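Local coordinates for cellulase (Clostridium cellulovorans, PDB 6UI3), which probably hydrolyses internal beta-1,4 links of cellulose and related polysaccharides as a broad-specificity family 5 endoglucanase, represented here by its TIM-barrel catalytic domain, at residues A[32-37]-A[64-69]; A[99-104]-A[144-149]; A[148-153]-A[193-198]. All coordinates share one frame; numbering follows the deposited sequence.

Contact 1: A[32-37]-A[64-69]; sequences TLESVG and RIPVRW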
# COMPACT_ATOMS: atom_id res chain seq x y z
N THR A 32 -3.92 11.60 -3.02
CA THR A 32 -4.03 11.86 -4.46
C THR A 32 -5.30 11.19 -4.98
O THR A 32 -6.39 11.72 -4.75
CB THR A 32 -2.72 11.48 -5.15
OG1 THR A 32 -1.64 12.14 -4.47
CG2 THR A 32 -2.69 11.94 -6.59
N LEU A 33 -5.21 10.02 -5.63
CA LEU A 33 -6.40 9.41 -6.22
C LEU A 33 -7.33 8.75 -5.22
O LEU A 33 -8.42 8.30 -5.61
CB LEU A 33 -6.03 8.45 -7.35
CG LEU A 33 -5.55 9.15 -8.63
CD1 LEU A 33 -4.83 8.17 -9.52
CD2 LEU A 33 -6.73 9.79 -9.36
N GLU A 34 -6.98 8.74 -3.93
CA GLU A 34 -7.92 8.34 -2.90
C GLU A 34 -8.64 9.52 -2.25
O GLU A 34 -9.45 9.30 -1.34
CB GLU A 34 -7.25 7.46 -1.82
CG GLU A 34 -6.54 8.19 -0.70
CD GLU A 34 -5.18 8.79 -1.04
OE1 GLU A 34 -4.86 9.08 -2.21
OE2 GLU A 34 -4.41 9.00 -0.06
N SER A 35 -8.37 10.75 -2.69
CA SER A 35 -8.96 11.92 -2.05
C SER A 35 -10.46 12.02 -2.33
O SER A 35 -10.96 11.57 -3.36
CB SER A 35 -8.31 13.20 -2.59
OG SER A 35 -6.90 13.22 -2.42
N VAL A 36 -11.18 12.69 -1.42
CA VAL A 36 -12.54 13.12 -1.73
C VAL A 36 -12.47 14.19 -2.80
O VAL A 36 -11.74 15.17 -2.66
CB VAL A 36 -13.24 13.65 -0.47
CG1 VAL A 36 -14.62 14.23 -0.84
CG2 VAL A 36 -13.39 12.57 0.58
N GLY A 37 -13.22 14.01 -3.89
CA GLY A 37 -13.26 14.98 -4.95
C GLY A 37 -12.27 14.74 -6.07
O GLY A 37 -12.11 15.62 -6.93
N ARG A 64 3.02 2.63 -4.94
CA ARG A 64 1.64 2.27 -4.64
C ARG A 64 0.74 3.46 -4.92
O ARG A 64 1.09 4.61 -4.59
CB ARG A 64 1.50 1.80 -3.20
CG ARG A 64 0.09 1.42 -2.77
CD ARG A 64 0.14 0.54 -1.54
NE ARG A 64 -1.13 0.15 -0.95
CZ ARG A 64 -1.76 0.79 0.03
NH1 ARG A 64 -1.31 1.95 0.48
NH2 ARG A 64 -2.85 0.26 0.56
N ILE A 65 -0.38 3.19 -5.59
CA ILE A 65 -1.30 4.20 -6.08
C ILE A 65 -2.66 3.99 -5.42
O ILE A 65 -3.50 3.22 -5.93
CB ILE A 65 -1.43 4.13 -7.61
CG1 ILE A 65 -0.06 4.27 -8.29
CG2 ILE A 65 -2.38 5.21 -8.11
CD1 ILE A 65 -0.05 3.78 -9.72
N PRO A 66 -2.90 4.63 -4.27
CA PRO A 66 -4.23 4.62 -3.65
C PRO A 66 -5.29 5.13 -4.62
O PRO A 66 -5.14 6.20 -5.20
CB PRO A 66 -4.06 5.58 -2.47
CG PRO A 66 -2.61 5.46 -2.10
CD PRO A 66 -1.90 5.32 -3.42
N VAL A 67 -6.40 4.39 -4.74
CA VAL A 67 -7.50 4.82 -5.61
C VAL A 67 -8.84 4.62 -4.91
O VAL A 67 -9.19 3.49 -4.54
CB VAL A 67 -7.53 4.09 -6.97
CG1 VAL A 67 -8.68 4.63 -7.83
CG2 VAL A 67 -6.20 4.20 -7.69
N ARG A 68 -9.60 5.71 -4.75
CA ARG A 68 -11.01 5.67 -4.37
C ARG A 68 -11.82 5.60 -5.66
O ARG A 68 -11.59 6.41 -6.56
CB ARG A 68 -11.36 6.95 -3.60
CG ARG A 68 -12.82 7.02 -3.15
CD ARG A 68 -13.18 8.38 -2.55
NE ARG A 68 -12.27 8.83 -1.49
CZ ARG A 68 -12.60 9.07 -0.22
NH1 ARG A 68 -13.82 8.87 0.23
NH2 ARG A 68 -11.67 9.52 0.59
N TRP A 69 -12.75 4.65 -5.76
CA TRP A 69 -13.49 4.43 -6.99
C TRP A 69 -14.94 4.90 -6.96
O TRP A 69 -15.52 5.13 -8.03
CB TRP A 69 -13.48 2.94 -7.35
CG TRP A 69 -12.11 2.37 -7.55
CD1 TRP A 69 -11.31 1.81 -6.60
CD2 TRP A 69 -11.37 2.32 -8.79
NE1 TRP A 69 -10.12 1.39 -7.17
CE2 TRP A 69 -10.13 1.70 -8.51
CE3 TRP A 69 -11.63 2.74 -10.09
CZ2 TRP A 69 -9.17 1.48 -9.49
CZ3 TRP A 69 -10.66 2.54 -11.07
CH2 TRP A 69 -9.46 1.91 -10.76
O HOH W 1 -3.11 8.07 -5.48
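Arg68 reaches along the turn Thr32–Ser35 and grips the carbonyl oxygen of Glu34 side-on, through NE at 2.9 Å and NH2 also at 2.9 Å from Glu34 O. Its chain leaves with CG anti to the backbone N and then bends at chi3 (-52°), which brings the guanidinium edge round to that oxygen. Glu34 O lies in the guanidinium plane, yet NE meets it from above the carbonyl plane while NH2 comes in nearly in line with C=O. Val36 lays CG2 over one face of the same group, 3.5 Å from Arg68 NH2. The backbone of Arg68 adds a nearly straight bond, N to Leu33 O at 3.0 Å, so both ends of the residue hold one turn. Glu34 lies beside the Pro66 ring; with chi1 at 85° and a bend at chi2 (-77°), its carboxylate folds back until OE1 is 3.6 Å from Pro66 CB. There OE1 accepts from Thr32 N at 2.8 Å, well above the carboxylate plane, and OE2 from Asn31 N, which fixes the rotation of the group. Leu33 sets CB against Pro66 O at 3.2 Å, and a water accepting from Leu33 N donates to the same oxygen. The type I turn is braced by Thr32 O, which accepts from both the backbone N and the hydroxyl of Ser35. The contact thus joins the loop following strand 25-29 to strand 62-65 and the residues that follow it, with Tyr84 of helix 82-96 against Leu33 and Val67, and Trp304 of strand 301-305 against Glu34 and Pro66.

Contact 2: A[99-104]-A[144-149]; sequences DMYAIV and KLIFDT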
# COMPACT_ATOMS: atom_id res chain seq x y z
N ASP A 99 10.05 1.29 -15.51
CA ASP A 99 10.34 -0.08 -15.06
C ASP A 99 10.23 -0.23 -13.54
O ASP A 99 10.96 -1.01 -12.93
CB ASP A 99 11.68 -0.59 -15.59
CG ASP A 99 11.76 -2.11 -15.58
OD1 ASP A 99 10.74 -2.78 -15.87
OD2 ASP A 99 12.84 -2.63 -15.28
N MET A 100 9.26 0.47 -12.95
CA MET A 100 8.94 0.38 -11.54
C MET A 100 7.70 -0.48 -11.36
O MET A 100 6.82 -0.51 -12.22
CB MET A 100 8.65 1.76 -10.96
CG MET A 100 9.80 2.72 -11.08
SD MET A 100 9.34 4.45 -10.76
CE MET A 100 9.70 4.45 -9.04
N TYR A 101 7.61 -1.14 -10.21
CA TYR A 101 6.37 -1.79 -9.81
C TYR A 101 5.31 -0.73 -9.52
O TYR A 101 5.61 0.38 -9.05
CB TYR A 101 6.59 -2.65 -8.56
CG TYR A 101 7.38 -3.89 -8.88
CD1 TYR A 101 8.76 -3.89 -8.81
CD2 TYR A 101 6.74 -5.05 -9.31
CE1 TYR A 101 9.48 -5.01 -9.15
CE2 TYR A 101 7.46 -6.17 -9.65
CZ TYR A 101 8.82 -6.15 -9.58
OH TYR A 101 9.50 -7.27 -9.94
N ALA A 102 4.06 -1.08 -9.82
CA ALA A 102 2.90 -0.24 -9.55
C ALA A 102 1.85 -1.08 -8.85
O ALA A 102 1.51 -2.16 -9.34
CB ALA A 102 2.31 0.28 -10.86
N ILE A 103 1.33 -0.59 -7.73
CA ILE A 103 0.29 -1.28 -6.97
C ILE A 103 -0.98 -0.45 -7.09
O ILE A 103 -0.96 0.74 -6.76
CB ILE A 103 0.68 -1.46 -5.49
CG1 ILE A 103 1.92 -2.34 -5.35
CG2 ILE A 103 -0.49 -2.04 -4.68
CD1 ILE A 103 2.66 -2.14 -4.04
N VAL A 104 -2.09 -1.07 -7.52
CA VAL A 104 -3.40 -0.44 -7.56
C VAL A 104 -4.31 -1.14 -6.55
O VAL A 104 -4.27 -2.37 -6.42
CB VAL A 104 -4.00 -0.54 -8.98
CG1 VAL A 104 -5.46 -0.05 -9.00
CG2 VAL A 104 -3.21 0.28 -9.97
N LYS A 144 4.80 -6.33 -13.34
CA LYS A 144 5.13 -5.22 -12.46
C LYS A 144 3.89 -4.49 -11.95
O LYS A 144 4.01 -3.68 -11.03
CB LYS A 144 6.13 -4.28 -13.12
CG LYS A 144 7.52 -4.93 -13.19
CD LYS A 144 8.63 -3.92 -13.18
CE LYS A 144 9.99 -4.60 -13.13
NZ LYS A 144 10.28 -5.30 -14.40
N LEU A 145 2.71 -4.80 -12.47
CA LEU A 145 1.45 -4.33 -11.90
C LEU A 145 0.95 -5.35 -10.88
O LEU A 145 0.76 -6.53 -11.21
CB LEU A 145 0.42 -4.12 -13.00
CG LEU A 145 -0.99 -3.73 -12.53
CD1 LEU A 145 -0.98 -2.40 -11.81
CD2 LEU A 145 -1.93 -3.67 -13.73
N ILE A 146 0.70 -4.88 -9.67
CA ILE A 146 0.26 -5.69 -8.53
C ILE A 146 -1.08 -5.14 -8.06
O ILE A 146 -1.30 -3.93 -8.11
CB ILE A 146 1.31 -5.54 -7.40
CG1 ILE A 146 2.68 -6.05 -7.84
CG2 ILE A 146 0.81 -6.22 -6.11
CD1 ILE A 146 3.82 -5.62 -6.91
N PHE A 147 -1.98 -6.01 -7.61
CA PHE A 147 -3.27 -5.60 -7.05
C PHE A 147 -3.28 -5.78 -5.54
O PHE A 147 -2.71 -6.75 -5.02
CB PHE A 147 -4.40 -6.46 -7.65
CG PHE A 147 -4.61 -6.30 -9.14
CD1 PHE A 147 -4.22 -5.15 -9.83
CD2 PHE A 147 -5.23 -7.31 -9.86
CE1 PHE A 147 -4.47 -5.02 -11.20
CE2 PHE A 147 -5.47 -7.18 -11.22
CZ PHE A 147 -5.09 -6.05 -11.89
N ASP A 148 -3.95 -4.87 -4.83
CA ASP A 148 -4.06 -4.84 -3.36
C ASP A 148 -5.55 -4.75 -3.07
O ASP A 148 -6.20 -3.77 -3.44
CB ASP A 148 -3.23 -3.63 -2.88
CG ASP A 148 -3.43 -3.23 -1.42
OD1 ASP A 148 -4.17 -3.89 -0.66
OD2 ASP A 148 -2.78 -2.20 -1.04
N THR A 149 -6.14 -5.80 -2.47
CA THR A 149 -7.59 -6.02 -2.61
C THR A 149 -8.45 -4.97 -1.91
O THR A 149 -9.59 -4.73 -2.32
CB THR A 149 -7.99 -7.40 -2.07
OG1 THR A 149 -7.68 -7.44 -0.66
CG2 THR A 149 -7.33 -8.55 -2.83
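Ala102 to Val104 pair with Leu145 to Phe147 in parallel register, the two short strand axes 4.7 Å apart at closest and inclined by 27°. Four backbone bonds alternate between them: Ala102 N to Lys144 O, Ile146 N to Ala102 O, Val104 N to Ile146 O and Asp148 N to Val104 O; the last, at 147°, is the most bent. Side chains of Ile103 and Ile146 share one face of the sheet and cross obliquely, Ile103 CG1 lying 3.8 Å from Ile146 CB. The other branch of Ile103, CG2, meets Asp148 CB at 3.6 Å; the carboxylate beyond it forms a salt bridge through OD2 with Arg64. On the opposite face Leu145 has CG anti to the backbone N, and its chi2 (62°) turns CD1 toward the neighbouring strand, 3.9 Å from Val104 CG2. At the N-terminal end of the pair, Lys144 crosses the Tyr101 ring at about a right angle. Its CG stands over one ring face, offset toward the rim and 4.0 Å from the centroid of Tyr101, a CH-pi contact. The chain then runs on extended and bends only at chi4, where NZ forms a salt bridge to Asp99 OD1 at 3.0 Å. Asp99 is the C-prime residue of the Schellman motif ending helix 82-96, so the bridge ties this helix end to the start of strand 145-148. The two strands are joined in sequence through helix 120-137 as a beta-alpha-beta unit. Ile103 and Ile146 meet Met193 of strand 192-195, whereas Ala102 and Val104 pack on Val92 of helix 82-96.

Contact 3: A[148-153]-A[193-198]; sequences DTINQP and MVPTYC. Unlike the reference sequence in segment 148-153: Gln152 (reference Glu).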
# COMPACT_ATOMS: atom_id res chain seq x y z
N ASP A 148 -3.95 -4.87 -4.83
CA ASP A 148 -4.06 -4.84 -3.36
C ASP A 148 -5.55 -4.75 -3.07
O ASP A 148 -6.20 -3.77 -3.44
CB ASP A 148 -3.23 -3.63 -2.88
CG ASP A 148 -3.43 -3.23 -1.42
OD1 ASP A 148 -4.17 -3.89 -0.66
OD2 ASP A 148 -2.78 -2.20 -1.04
N THR A 149 -6.14 -5.80 -2.47
CA THR A 149 -7.59 -6.02 -2.61
C THR A 149 -8.45 -4.97 -1.91
O THR A 149 -9.59 -4.73 -2.32
CB THR A 149 -7.99 -7.40 -2.07
OG1 THR A 149 -7.68 -7.44 -0.66
CG2 THR A 149 -7.33 -8.55 -2.83
N ILE A 150 -7.95 -4.38 -0.83
CA ILE A 150 -8.65 -3.34 -0.06
C ILE A 150 -7.60 -2.71 0.85
O ILE A 150 -6.76 -3.42 1.38
CB ILE A 150 -9.88 -3.90 0.69
CG1 ILE A 150 -10.65 -2.79 1.42
CG2 ILE A 150 -9.48 -5.03 1.64
CD1 ILE A 150 -11.27 -1.72 0.53
N ASN A 151 -7.65 -1.40 1.05
CA ASN A 151 -6.59 -0.68 1.78
C ASN A 151 -6.56 -1.03 3.27
O ASN A 151 -5.65 -1.73 3.74
CB ASN A 151 -6.78 0.81 1.53
CG ASN A 151 -5.90 1.65 2.39
OD1 ASN A 151 -4.68 1.42 2.43
ND2 ASN A 151 -6.47 2.60 3.10
N GLN A 152 -7.52 -0.51 4.04
CA GLN A 152 -7.56 -0.64 5.50
C GLN A 152 -8.95 -1.09 5.93
O GLN A 152 -9.72 -0.32 6.52
CB GLN A 152 -7.08 0.64 6.19
CG GLN A 152 -5.56 0.77 6.06
CD GLN A 152 -4.93 2.02 6.61
OE1 GLN A 152 -3.71 2.10 6.74
NE2 GLN A 152 -5.73 3.01 6.92
N PRO A 153 -9.29 -2.34 5.62
CA PRO A 153 -10.66 -2.82 5.87
C PRO A 153 -10.98 -2.87 7.35
O PRO A 153 -10.19 -3.36 8.16
CB PRO A 153 -10.64 -4.24 5.28
CG PRO A 153 -9.18 -4.66 5.37
CD PRO A 153 -8.41 -3.39 5.09
N MET A 193 -1.97 -8.70 -3.26
CA MET A 193 -1.75 -8.37 -1.86
C MET A 193 -3.09 -8.43 -1.11
O MET A 193 -4.09 -7.89 -1.60
CB MET A 193 -1.18 -6.96 -1.72
CG MET A 193 0.20 -6.79 -2.34
SD MET A 193 0.74 -5.08 -2.52
CE MET A 193 0.70 -4.52 -0.83
N VAL A 194 -3.08 -9.06 0.07
CA VAL A 194 -4.26 -9.21 0.89
C VAL A 194 -3.95 -8.68 2.29
O VAL A 194 -2.98 -9.12 2.92
CB VAL A 194 -4.77 -10.67 0.96
CG1 VAL A 194 -5.41 -11.05 -0.38
CG2 VAL A 194 -3.65 -11.65 1.31
N PRO A 195 -4.72 -7.72 2.82
CA PRO A 195 -4.43 -7.17 4.14
C PRO A 195 -5.06 -7.96 5.28
O PRO A 195 -6.07 -8.65 5.10
CB PRO A 195 -5.10 -5.79 4.06
CG PRO A 195 -6.29 -6.03 3.23
CD PRO A 195 -5.82 -7.00 2.15
N THR A 196 -4.45 -7.82 6.45
CA THR A 196 -5.13 -8.10 7.72
C THR A 196 -6.16 -6.98 7.98
O THR A 196 -6.23 -5.97 7.26
CB THR A 196 -4.09 -8.09 8.84
OG1 THR A 196 -3.46 -6.80 8.82
CG2 THR A 196 -3.06 -9.20 8.70
N TYR A 197 -6.93 -7.14 9.05
CA TYR A 197 -7.88 -6.10 9.47
C TYR A 197 -7.12 -4.81 9.74
O TYR A 197 -6.13 -4.80 10.47
CB TYR A 197 -8.61 -6.60 10.72
CG TYR A 197 -9.69 -5.68 11.26
CD1 TYR A 197 -9.39 -4.73 12.20
CD2 TYR A 197 -11.01 -5.79 10.85
CE1 TYR A 197 -10.37 -3.87 12.71
CE2 TYR A 197 -11.99 -4.93 11.34
CZ TYR A 197 -11.67 -3.99 12.27
OH TYR A 197 -12.65 -3.14 12.74
N CYS A 198 -7.57 -3.71 9.12
CA CYS A 198 -6.90 -2.41 9.17
C CYS A 198 -5.47 -2.45 8.61
O CYS A 198 -4.70 -1.51 8.85
CB CYS A 198 -6.85 -1.78 10.57
SG CYS A 198 -8.45 -1.20 11.18
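Pro195 is the tight centre of this contact, its ring wedged against the backbone and side chains of 149-153. Pro195 CG sits 3.2 Å from Ile150 O, and the Ile150 side chain crosses Pro195 at about a right angle, its CG2 3.7 Å from the same carbon. Pro153 CG meets that same Pro195 CG at 3.8 Å, while Thr149 OG1 lies 3.4 Å from Pro195 CD. With chi1 at 62°, that hydroxyl stands between the backbone N and the carbonyl carbon, and it is bonded to Asn173. Backbone bonds fasten both ends of the contact: Thr149 N to Met193 O at 3.1 Å, and Cys198 N to Pro153 O at 2.8 Å. The latter oxygen also lies over one face of the Tyr197 ring, offset toward the rim. Packing is looser around Gln152, the partly exposed residue, which brings only CG to 3.7 Å from Cys198 O and sends OE1 to a bond with His222. Asn151 points away from 193-198, its OD1 bonded to Arg64 and its ND2 to Gln112. Gln152 stands where the reference sequence has Glu, so Asn151, residue 152 and Pro153 match the family 5 Asn-Glu-Pro motif at the C-terminal end of the fourth barrel strand, whose glutamate is the acid/base in relatives; the deposited glutamine lacks that carboxylate.

All three contacts are largely buried and belong to one eight-stranded barrel; contact 1 precedes the others along the chain, and contact 3 begins where contact 2 ends. Contact 2 is the regular part, strand on strand with mostly apolar faces and a salt bridge at its exposed end; contacts 1 and 3 lie where strands give way to loops, and there side chains and carbonyl oxygens replace repeated backbone pairing. Contact 1 is the more polar of these, held by an arginine, and has an exposed fringe at Val36; contact 3 depends on proline packing. Contacts 2 and 3 share Asp148 and Thr149, and Phe147 O probably accepts from Met193 N. Arg64 links them all, from strand 62-65 to Asp148 and Asn151.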